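Local coordinates for protein folylpolyglutamate synthase/dihydrofolate synthase (Thermotoga maritima, PDB 1O5Z) that probably catalyses the ATP-dependent joining of L-glutamate to dihydropteroate and to the polyglutamate tail of tetrahydrofolate, with magnesium as cofactor, at residues A14-E17 and V18-L22; K110-E113 and T114-I118; K303-G306 and R307-L311; S331-R334 and S335-Y339. All coordinates share one frame; numbering follows the deposited sequence.

Contact 1: residues A14-E17 and V18-L22; sequences AYLE and VLRYL
Arg20 lies back over the previous turn of helix 12-23 and meets Leu16 and Glu17. Its CB sits 3.6 Å from Glu17 O. CG is 3.4 Å from Leu16 O. CD runs past the carboxylate, 3.4 Å from Glu17 OE2. The guanidinium then forms a salt bridge through NH1, 3.0 Å from Glu17 OE1. The two charged planes are 36° apart, so the carboxylate is not laid flat along the guanidinium. A water in the guanidinium plane, modelled rather close to NH1, also links it to Glu17 OE1. NH2 ends beside Leu16, 4.1 Å from its CB. The chain of Glu17 is bent at chi2 (48°), which turns its carboxylate toward Arg20.

On another side of the helix, Leu19 CG lies 4.1 Å above the Tyr15 ring, toward its rim. Leu19 CD1 is 3.6 Å from Tyr15 OH. That hydroxyl is hydrogen-bonded to Glu439. A valine at Tyr15 would probably uncover Leu19 here and leave Glu439 without this hydroxyl. Val18 N donates to Ala14 O at 2.8 Å, one of four successive backbone bonds. Backbone bonds from i to i+4, with side-chain pairs three and four residues apart, are those of a regular alpha helix, here packed against helix 105-122.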
loop_
_atom_site.group_PDB
_atom_site.type_symbol
_atom_site.label_atom_id
_atom_site.label_comp_id
_atom_site.label_asym_id
_atom_site.label_seq_id
_atom_site.Cartn_x
_atom_site.Cartn_y
_atom_site.Cartn_z
ATOM N N ALA A 14 18.973 5.290 18.203
ATOM C CA ALA A 14 18.297 4.151 18.810
ATOM C C ALA A 14 17.249 3.609 17.846
ATOM O O ALA A 14 17.141 2.416 17.630
ATOM C CB ALA A 14 17.662 4.582 20.128
ATOM N N TYR A 15 16.501 4.515 17.249
ATOM C CA TYR A 15 15.598 4.180 16.136
ATOM C C TYR A 15 16.278 3.397 14.996
ATOM O O TYR A 15 15.815 2.349 14.603
ATOM C CB TYR A 15 14.945 5.433 15.600
ATOM C CG TYR A 15 14.149 5.193 14.323
ATOM C CD1 TYR A 15 12.886 4.628 14.356
ATOM C CD2 TYR A 15 14.667 5.562 13.074
ATOM C CE1 TYR A 15 12.141 4.434 13.169
ATOM C CE2 TYR A 15 13.936 5.354 11.895
ATOM C CZ TYR A 15 12.682 4.783 11.959
ATOM O OH TYR A 15 11.991 4.594 10.792
ATOM N N LEU A 16 17.376 3.895 14.451
ATOM C CA LEU A 16 18.112 3.124 13.430
ATOM C C LEU A 16 18.509 1.724 13.913
ATOM O O LEU A 16 18.371 0.731 13.177
ATOM C CB LEU A 16 19.327 3.881 12.972
ATOM C CG LEU A 16 19.050 5.169 12.213
ATOM C CD1 LEU A 16 20.415 5.682 11.714
ATOM C CD2 LEU A 16 18.054 5.017 11.056
ATOM N N GLU A 17 18.934 1.646 15.164
ATOM C CA GLU A 17 19.327 0.370 15.795
ATOM C C GLU A 17 18.130 -0.575 15.962
ATOM O O GLU A 17 18.249 -1.793 15.814
ATOM C CB GLU A 17 19.984 0.681 17.161
ATOM C CG GLU A 17 21.244 -0.090 17.542
ATOM C CD GLU A 17 22.320 -0.153 16.455
ATOM O OE1 GLU A 17 23.261 0.721 16.412
ATOM O OE2 GLU A 17 22.243 -1.139 15.669
ATOM N N VAL A 18 16.956 -0.020 16.247
ATOM C CA VAL A 18 15.728 -0.814 16.176
ATOM C C VAL A 18 15.554 -1.400 14.786
ATOM O O VAL A 18 15.166 -2.559 14.649
ATOM C CB VAL A 18 14.444 0.001 16.468
ATOM C CG1 VAL A 18 13.232 -0.804 16.102
ATOM C CG2 VAL A 18 14.375 0.382 17.913
ATOM N N LEU A 19 15.772 -0.587 13.753
ATOM C CA LEU A 19 15.563 -1.058 12.365
ATOM C C LEU A 19 16.611 -2.093 11.986
ATOM O O LEU A 19 16.315 -3.039 11.298
ATOM C CB LEU A 19 15.560 0.092 11.356
ATOM C CG LEU A 19 14.478 1.156 11.447
ATOM C CD1 LEU A 19 14.622 2.131 10.274
ATOM C CD2 LEU A 19 13.132 0.528 11.499
ATOM N N ARG A 20 17.834 -1.929 12.469
ATOM C CA ARG A 20 18.808 -3.005 12.303
ATOM C C ARG A 20 18.330 -4.339 12.910
ATOM O O ARG A 20 18.476 -5.372 12.278
ATOM C CB ARG A 20 20.163 -2.587 12.835
ATOM C CG ARG A 20 20.714 -1.412 12.042
ATOM C CD ARG A 20 22.166 -1.134 12.293
ATOM N NE ARG A 20 22.584 0.162 11.753
ATOM C CZ ARG A 20 22.600 1.307 12.429
ATOM N NH1 ARG A 20 22.232 1.357 13.691
ATOM N NH2 ARG A 20 23.005 2.427 11.837
ATOM N N TYR A 21 17.757 -4.311 14.115
ATOM C CA TYR A 21 17.237 -5.524 14.755
ATOM C C TYR A 21 16.100 -6.062 13.876
ATOM O O TYR A 21 16.066 -7.237 13.558
ATOM C CB TYR A 21 16.790 -5.303 16.253
ATOM C CG TYR A 21 15.830 -6.395 16.779
ATOM C CD1 TYR A 21 14.456 -6.356 16.458
ATOM C CD2 TYR A 21 16.302 -7.495 17.536
ATOM C CE1 TYR A 21 13.577 -7.362 16.851
ATOM C CE2 TYR A 21 15.418 -8.519 17.977
ATOM C CZ TYR A 21 14.039 -8.445 17.620
ATOM O OH TYR A 21 13.110 -9.437 18.002
ATOM N N LEU A 22 15.161 -5.229 13.466
ATOM C CA LEU A 22 14.101 -5.740 12.622
ATOM C C LEU A 22 14.612 -6.370 11.290
ATOM O O LEU A 22 14.160 -7.449 10.857
ATOM C CB LEU A 22 13.073 -4.626 12.342
ATOM C CG LEU A 22 12.222 -4.179 13.535
ATOM C CD1 LEU A 22 11.355 -2.990 13.163
ATOM C CD2 LEU A 22 11.352 -5.336 13.986
HETATM O O HOH W 1 22.457 3.162 15.457
#

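Contact 2: residues K110-E113 and T114-I118; sequences KIYE and TMEPI
Thr114 N-H points almost straight at Lys110 O, 3.0 Å away with an angle of 176°, and Met115 N and Glu116 N continue the alpha-helical bonding to Ile111 O and Tyr112 O. Lys110 O takes a second bond, from the Thr114 hydroxyl: OG1 lies 3.1 Å from it, tilted out of the carbonyl plane. The hydroxyl reaches back because OG1 stands beside the backbone N (chi1 -56°).

Ile111 meets Met115 one turn on. The branch CG2 touches the sulfur, with SD 3.6 Å away. The two side chains also pack on Met139 of helix 132-146. Tyr112 and Glu116 meet on a different side. Glu116 OE2 is 3.6 Å from Tyr112 OH, and the carboxylate plane is turned 62° from the ring. A water gives one hydrogen bond to Glu116 OE1 at 2.9 Å and another, modelled rather short, to Glu113 O.

That carbonyl would normally receive the N-H four residues ahead, but Pro117 has none. Its ring carbon CD lies 3.5 Å from Glu113 O instead. With neither Pro117 N nor Ile118 N bonded to the turn before, this is a proline kink within an alpha helix, here helix 105-122.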
loop_
_atom_site.group_PDB
_atom_site.type_symbol
_atom_site.label_atom_id
_atom_site.label_comp_id
_atom_site.label_asym_id
_atom_site.label_seq_id
_atom_site.Cartn_x
_atom_site.Cartn_y
_atom_site.Cartn_z
ATOM N N LYS A 110 10.245 3.576 21.652
ATOM C CA LYS A 110 9.486 3.282 22.876
ATOM C C LYS A 110 8.757 1.952 22.830
ATOM O O LYS A 110 8.872 1.153 23.749
ATOM C CB LYS A 110 8.478 4.403 23.193
ATOM C CG LYS A 110 9.102 5.655 23.916
ATOM C CD LYS A 110 8.083 6.836 23.913
ATOM C CE LYS A 110 8.216 7.752 25.149
ATOM N NZ LYS A 110 6.868 7.949 25.866
ATOM N N ILE A 111 7.974 1.728 21.787
ATOM C CA ILE A 111 7.299 0.463 21.650
ATOM C C ILE A 111 8.300 -0.681 21.556
ATOM O O ILE A 111 8.107 -1.718 22.179
ATOM C CB ILE A 111 6.306 0.443 20.480
ATOM C CG1 ILE A 111 4.934 0.989 20.930
ATOM C CG2 ILE A 111 6.005 -1.001 20.000
ATOM C CD1 ILE A 111 4.795 2.324 20.585
ATOM N N TYR A 112 9.386 -0.496 20.829
ATOM C CA TYR A 112 10.379 -1.529 20.794
ATOM C C TYR A 112 10.950 -1.846 22.220
ATOM O O TYR A 112 11.087 -2.983 22.591
ATOM C CB TYR A 112 11.506 -1.165 19.830
ATOM C CG TYR A 112 12.567 -2.190 19.926
ATOM C CD1 TYR A 112 12.433 -3.411 19.276
ATOM C CD2 TYR A 112 13.652 -1.989 20.746
ATOM C CE1 TYR A 112 13.390 -4.372 19.415
ATOM C CE2 TYR A 112 14.593 -2.923 20.895
ATOM C CZ TYR A 112 14.462 -4.122 20.230
ATOM O OH TYR A 112 15.442 -5.080 20.430
ATOM N N GLU A 113 11.270 -0.843 23.001
ATOM C CA GLU A 113 11.809 -1.073 24.319
ATOM C C GLU A 113 10.842 -1.792 25.253
ATOM O O GLU A 113 11.239 -2.683 25.996
ATOM C CB GLU A 113 12.287 0.233 24.881
ATOM C CG GLU A 113 13.614 0.541 24.240
ATOM C CD GLU A 113 14.188 1.887 24.637
ATOM O OE1 GLU A 113 13.478 2.692 25.342
ATOM O OE2 GLU A 113 15.368 2.125 24.220
ATOM N N THR A 114 9.565 -1.455 25.157
ATOM C CA THR A 114 8.496 -2.273 25.763
ATOM C C THR A 114 8.494 -3.764 25.388
ATOM O O THR A 114 8.385 -4.610 26.276
ATOM C CB THR A 114 7.160 -1.662 25.427
ATOM O OG1 THR A 114 7.191 -0.314 25.893
ATOM C CG2 THR A 114 6.039 -2.307 26.224
ATOM N N MET A 115 8.649 -4.074 24.108
ATOM C CA MET A 115 8.612 -5.461 23.609
ATOM C C MET A 115 9.925 -6.222 23.773
ATOM O O MET A 115 9.918 -7.443 23.827
ATOM C CB MET A 115 8.277 -5.452 22.122
ATOM C CG MET A 115 6.958 -4.833 21.828
ATOM S SD MET A 115 6.724 -4.548 20.063
ATOM C CE MET A 115 6.816 -6.234 19.495
ATOM N N GLU A 116 11.030 -5.488 23.858
ATOM C CA GLU A 116 12.380 -6.037 23.886
ATOM C C GLU A 116 12.563 -7.261 24.802
ATOM O O GLU A 116 13.054 -8.278 24.330
ATOM C CB GLU A 116 13.411 -4.943 24.179
ATOM C CG GLU A 116 14.859 -5.425 24.397
ATOM C CD GLU A 116 15.897 -4.277 24.436
ATOM O OE1 GLU A 116 15.738 -3.309 25.247
ATOM O OE2 GLU A 116 16.909 -4.323 23.681
ATOM N N PRO A 117 12.211 -7.209 26.089
ATOM C CA PRO A 117 12.404 -8.386 26.918
ATOM C C PRO A 117 11.572 -9.538 26.424
ATOM O O PRO A 117 12.044 -10.642 26.455
ATOM C CB PRO A 117 11.971 -7.948 28.313
ATOM C CG PRO A 117 11.217 -6.744 28.097
ATOM C CD PRO A 117 11.668 -6.078 26.853
ATOM N N ILE A 118 10.372 -9.273 25.930
ATOM C CA ILE A 118 9.520 -10.349 25.401
ATOM C C ILE A 118 10.112 -10.931 24.172
ATOM O O ILE A 118 10.235 -12.138 24.082
ATOM C CB ILE A 118 8.078 -9.889 25.173
ATOM C CG1 ILE A 118 7.381 -9.808 26.543
ATOM C CG2 ILE A 118 7.304 -10.897 24.274
ATOM C CD1 ILE A 118 6.233 -8.841 26.556
HETATM O O HOH W 2 13.495 -2.505 26.830
#

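Contact 3: residues K303-G306 and R307-L311; sequences KNLG and RFEIL. With SO4 (sulfate ion), chain C.
A type II beta turn from Asn304 to Arg307 places both of these side chains beside a sulfate ion held at the P-loop. Arg307 N donates to Asn304 O at 3.2 Å, from above the carbonyl plane. Gly306 has positive phi (67°), as the third position of such a turn favours.

The Asn304 amide and the Arg307 chain lie side by side and point the same way, with CG of Asn304 3.5 Å from CG of Arg307. Asn304 ND2 gives a nearly straight bond to sulfate O2 at 2.9 Å and a weak one to O4. Arg307 bends at chi2 and chi3, which brings NH1 to 2.8 Å from sulfate O1. The ion is probably from the crystallisation liquor.

Glu309 braces the turn. Its OE1 accepts from Gly306 N at 2.8 Å, on the anti side and 34° out of the carboxylate plane. OE2 forms a salt bridge with Arg428. A leucine in place of Glu309 would probably leave the Gly306 N-H without its acceptor and Arg428 without this charge. Phe308 and Glu309 both face Leu320 in a G1 beta bulge. Gly62, Gly64 and Ser65 complete the sulfate site through backbone N-H groups, as in a P-loop that binds nucleotide phosphate.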
loop_
_atom_site.group_PDB
_atom_site.type_symbol
_atom_site.label_atom_id
_atom_site.label_comp_id
_atom_site.label_asym_id
_atom_site.label_seq_id
_atom_site.Cartn_x
_atom_site.Cartn_y
_atom_site.Cartn_z
ATOM N N LYS A 303 -4.256 9.014 -0.236
ATOM C CA LYS A 303 -3.042 9.035 -1.011
ATOM C C LYS A 303 -2.423 7.648 -0.953
ATOM O O LYS A 303 -2.291 7.099 0.132
ATOM C CB LYS A 303 -2.086 10.022 -0.383
ATOM C CG LYS A 303 -0.795 10.199 -1.207
ATOM C CD LYS A 303 0.043 11.405 -0.725
ATOM C CE LYS A 303 -0.467 12.766 -1.340
ATOM N NZ LYS A 303 -0.509 13.855 -0.287
ATOM N N ASN A 304 -2.063 7.078 -2.104
ATOM C CA ASN A 304 -1.346 5.834 -2.147
ATOM C C ASN A 304 0.016 6.091 -2.712
ATOM O O ASN A 304 0.178 6.343 -3.907
ATOM C CB ASN A 304 -2.096 4.799 -2.993
ATOM C CG ASN A 304 -1.631 3.350 -2.702
ATOM O OD1 ASN A 304 -0.738 3.122 -1.876
ATOM N ND2 ASN A 304 -2.223 2.389 -3.392
ATOM N N LEU A 305 1.021 6.035 -1.855
ATOM C CA LEU A 305 2.332 6.562 -2.231
ATOM C C LEU A 305 2.981 5.720 -3.328
ATOM O O LEU A 305 2.999 4.485 -3.257
ATOM C CB LEU A 305 3.273 6.663 -1.027
ATOM C CG LEU A 305 2.808 7.335 0.263
ATOM C CD1 LEU A 305 3.892 7.147 1.286
ATOM C CD2 LEU A 305 2.427 8.787 0.097
ATOM N N GLY A 306 3.496 6.406 -4.343
ATOM C CA GLY A 306 4.205 5.773 -5.435
ATOM C C GLY A 306 3.338 4.895 -6.305
ATOM O O GLY A 306 3.850 4.119 -7.081
ATOM N N ARG A 307 2.025 5.036 -6.182
ATOM C CA ARG A 307 1.121 4.246 -6.924
ATOM C C ARG A 307 0.392 5.212 -7.837
ATOM O O ARG A 307 -0.681 5.693 -7.529
ATOM C CB ARG A 307 0.180 3.560 -5.951
ATOM C CG ARG A 307 0.904 2.556 -4.973
ATOM C CD ARG A 307 0.946 1.102 -5.444
ATOM N NE ARG A 307 0.053 0.999 -6.580
ATOM C CZ ARG A 307 -0.686 -0.048 -6.897
ATOM N NH1 ARG A 307 -0.637 -1.177 -6.201
ATOM N NH2 ARG A 307 -1.473 0.027 -7.959
ATOM N N PHE A 308 1.013 5.486 -8.972
ATOM C CA PHE A 308 0.524 6.443 -9.987
ATOM C C PHE A 308 0.186 7.703 -9.299
ATOM O O PHE A 308 -0.933 8.228 -9.398
ATOM C CB PHE A 308 -0.656 5.948 -10.839
ATOM C CG PHE A 308 -0.849 6.770 -12.097
ATOM C CD1 PHE A 308 0.120 6.777 -13.085
ATOM C CD2 PHE A 308 -1.962 7.577 -12.263
ATOM C CE1 PHE A 308 -0.032 7.528 -14.217
ATOM C CE2 PHE A 308 -2.101 8.335 -13.409
ATOM C CZ PHE A 308 -1.109 8.320 -14.370
ATOM N N GLU A 309 1.219 8.145 -8.598
ATOM C CA GLU A 309 1.197 9.322 -7.797
ATOM C C GLU A 309 1.763 10.424 -8.637
ATOM O O GLU A 309 2.882 10.301 -9.122
ATOM C CB GLU A 309 2.114 9.146 -6.581
ATOM C CG GLU A 309 1.613 9.922 -5.421
ATOM C CD GLU A 309 2.618 10.062 -4.337
ATOM O OE1 GLU A 309 3.536 9.219 -4.267
ATOM O OE2 GLU A 309 2.472 11.032 -3.573
ATOM N N ILE A 310 1.010 11.497 -8.795
ATOM C CA ILE A 310 1.504 12.657 -9.499
ATOM C C ILE A 310 1.745 13.751 -8.491
ATOM O O ILE A 310 0.825 14.124 -7.781
ATOM C CB ILE A 310 0.477 13.133 -10.583
ATOM C CG1 ILE A 310 0.375 12.112 -11.713
ATOM C CG2 ILE A 310 0.898 14.489 -11.164
ATOM C CD1 ILE A 310 -0.696 11.205 -11.533
ATOM N N LEU A 311 2.961 14.282 -8.465
ATOM C CA LEU A 311 3.357 15.357 -7.591
ATOM C C LEU A 311 3.815 16.528 -8.438
ATOM O O LEU A 311 4.772 16.395 -9.172
ATOM C CB LEU A 311 4.558 14.937 -6.738
ATOM C CG LEU A 311 4.428 14.503 -5.287
ATOM C CD1 LEU A 311 5.846 14.379 -4.703
ATOM C CD2 LEU A 311 3.591 15.460 -4.438
HETATM S S SO4 C . -2.306 -1.155 -3.199
HETATM O O1 SO4 C . -2.377 -2.118 -4.290
HETATM O O2 SO4 C . -1.139 -0.305 -3.239
HETATM O O3 SO4 C . -2.259 -2.000 -2.000
HETATM O O4 SO4 C . -3.451 -0.237 -3.214
HETATM O O HOH W 3 -1.701 7.660 -4.966
#

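Contact 4: residues S331-R334 and S335-Y339; sequences SLVR and SLKLY
Leu332 and Leu336, one turn apart, cross obliquely on the buried side of helix 326-339, which packs against the sheet of the Mur ligase glutamate ligase domain. Leu332 CG is 4.0 Å from Leu336 CD1. The first torsions differ: CG of Leu332 is anti to the backbone N (chi1 174°), while CG of Leu336 stands beside it (chi1 -70°). Leu332 therefore leans forward along the helix and Leu336 leans back. Both reach Val416 of strand 414-418.

Val333 and Lys337 behave otherwise. They lie side by side and point the same way. The lysine chain bends at chi2 and chi4, and its NZ is modelled close to Val333 CG1. Lys337 also touches a crystal neighbour, which may influence this pose. Nearer the backbone, Lys337 CG is 3.1 Å from Val333 O. Val333 itself packs on Tyr364 and Ile367.

The backbone bonds are straight at first. Leu336 N donates to Leu332 O at 2.8 Å with an angle of 170°. They weaken toward the helix end, where Arg334 O takes only weak bonds from Lys337 N and Leu338 N. On the Ser331 side, Ser335 OG turns back beside its own backbone N and lies 2.6 Å from a water, which gives a weak bond to Ser331 O.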
loop_
_atom_site.group_PDB
_atom_site.type_symbol
_atom_site.label_atom_id
_atom_site.label_comp_id
_atom_site.label_asym_id
_atom_site.label_seq_id
_atom_site.Cartn_x
_atom_site.Cartn_y
_atom_site.Cartn_z
ATOM N N SER A 331 0.334 -1.339 -16.959
ATOM C CA SER A 331 -0.689 -0.532 -16.268
ATOM C C SER A 331 -0.327 0.935 -16.182
ATOM O O SER A 331 -1.195 1.803 -16.253
ATOM C CB SER A 331 -0.871 -0.987 -14.821
ATOM O OG SER A 331 -1.459 -2.241 -14.815
ATOM N N LEU A 332 0.950 1.200 -15.961
ATOM C CA LEU A 332 1.406 2.551 -15.881
ATOM C C LEU A 332 1.070 3.249 -17.183
ATOM O O LEU A 332 0.522 4.320 -17.173
ATOM C CB LEU A 332 2.916 2.603 -15.597
ATOM C CG LEU A 332 3.499 4.013 -15.647
ATOM C CD1 LEU A 332 2.746 4.858 -14.608
ATOM C CD2 LEU A 332 4.963 4.021 -15.384
ATOM N N VAL A 333 1.383 2.601 -18.295
ATOM C CA VAL A 333 1.270 3.197 -19.602
ATOM C C VAL A 333 -0.167 3.482 -19.941
ATOM O O VAL A 333 -0.468 4.469 -20.592
ATOM C CB VAL A 333 1.860 2.251 -20.666
ATOM C CG1 VAL A 333 1.425 2.663 -22.076
ATOM C CG2 VAL A 333 3.383 2.163 -20.559
ATOM N N ARG A 334 -1.047 2.574 -19.531
ATOM C CA ARG A 334 -2.491 2.749 -19.642
ATOM C C ARG A 334 -2.935 3.988 -18.901
ATOM O O ARG A 334 -3.679 4.807 -19.407
ATOM C CB ARG A 334 -3.214 1.567 -19.019
ATOM C CG ARG A 334 -2.982 0.280 -19.736
ATOM C CD ARG A 334 -4.138 -0.710 -19.657
ATOM N NE ARG A 334 -3.998 -1.684 -20.742
ATOM C CZ ARG A 334 -3.302 -2.819 -20.674
ATOM N NH1 ARG A 334 -2.689 -3.157 -19.537
ATOM N NH2 ARG A 334 -3.231 -3.625 -21.742
ATOM N N SER A 335 -2.496 4.095 -17.672
ATOM C CA SER A 335 -2.774 5.271 -16.861
ATOM C C SER A 335 -2.221 6.576 -17.458
ATOM O O SER A 335 -2.919 7.581 -17.503
ATOM C CB SER A 335 -2.248 5.025 -15.444
ATOM O OG SER A 335 -3.141 4.119 -14.803
ATOM N N LEU A 336 -0.982 6.536 -17.946
ATOM C CA LEU A 336 -0.403 7.642 -18.725
ATOM C C LEU A 336 -1.205 8.082 -19.928
ATOM O O LEU A 336 -1.244 9.261 -20.222
ATOM C CB LEU A 336 0.996 7.305 -19.203
ATOM C CG LEU A 336 2.024 7.245 -18.109
ATOM C CD1 LEU A 336 3.208 6.571 -18.648
ATOM C CD2 LEU A 336 2.370 8.655 -17.616
ATOM N N LYS A 337 -1.833 7.153 -20.640
ATOM C CA LYS A 337 -2.586 7.506 -21.828
ATOM C C LYS A 337 -3.892 8.244 -21.477
ATOM O O LYS A 337 -4.466 8.986 -22.302
ATOM C CB LYS A 337 -2.861 6.255 -22.685
ATOM C CG LYS A 337 -1.628 5.489 -23.249
ATOM C CD LYS A 337 -1.977 4.840 -24.641
ATOM C CE LYS A 337 -1.188 3.532 -25.031
ATOM N NZ LYS A 337 0.309 3.620 -24.892
ATOM N N LEU A 338 -4.364 8.045 -20.255
ATOM C CA LEU A 338 -5.598 8.671 -19.822
ATOM C C LEU A 338 -5.380 10.099 -19.413
ATOM O O LEU A 338 -6.171 10.960 -19.723
ATOM C CB LEU A 338 -6.180 7.947 -18.624
ATOM C CG LEU A 338 -6.977 6.686 -18.896
ATOM C CD1 LEU A 338 -7.397 6.111 -17.570
ATOM C CD2 LEU A 338 -8.194 6.963 -19.791
ATOM N N TYR A 339 -4.312 10.344 -18.695
ATOM C CA TYR A 339 -4.146 11.605 -18.032
ATOM C C TYR A 339 -3.156 12.520 -18.735
ATOM O O TYR A 339 -3.086 13.704 -18.419
ATOM C CB TYR A 339 -3.691 11.348 -16.592
ATOM C CG TYR A 339 -4.795 10.792 -15.699
ATOM C CD1 TYR A 339 -4.846 9.451 -15.365
ATOM C CD2 TYR A 339 -5.783 11.616 -15.176
ATOM C CE1 TYR A 339 -5.843 8.954 -14.534
ATOM C CE2 TYR A 339 -6.773 11.121 -14.362
ATOM C CZ TYR A 339 -6.801 9.794 -14.038
ATOM O OH TYR A 339 -7.796 9.293 -13.230
HETATM O O HOH W 4 -1.792 2.695 -13.072
#

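How the contacts relate
The four contacts form two touching pairs. Contacts 1 and 2 have centres 12 Å apart. Helices 12-23 and 105-122 meet where Tyr112 CE1 lies 3.7 Å from Tyr21 CD1, and Val18 CG2 also packs on the Tyr112 ring. Contacts 3 and 4 have centres 13 Å apart. Phe308 joins them: its CE2 is 3.6 Å from Tyr339 CD1, and its ring also meets Leu332 and Ser335. Contact 3 is the one with the bound sulfate, next to the P-loop. Contact 1 comes within about 13 Å of contact 3 by nearest atoms, contact 2 within about 20 Å. Contacts 2 and 4 lie on opposite sides of the chain's centre, their centres 45 Å apart.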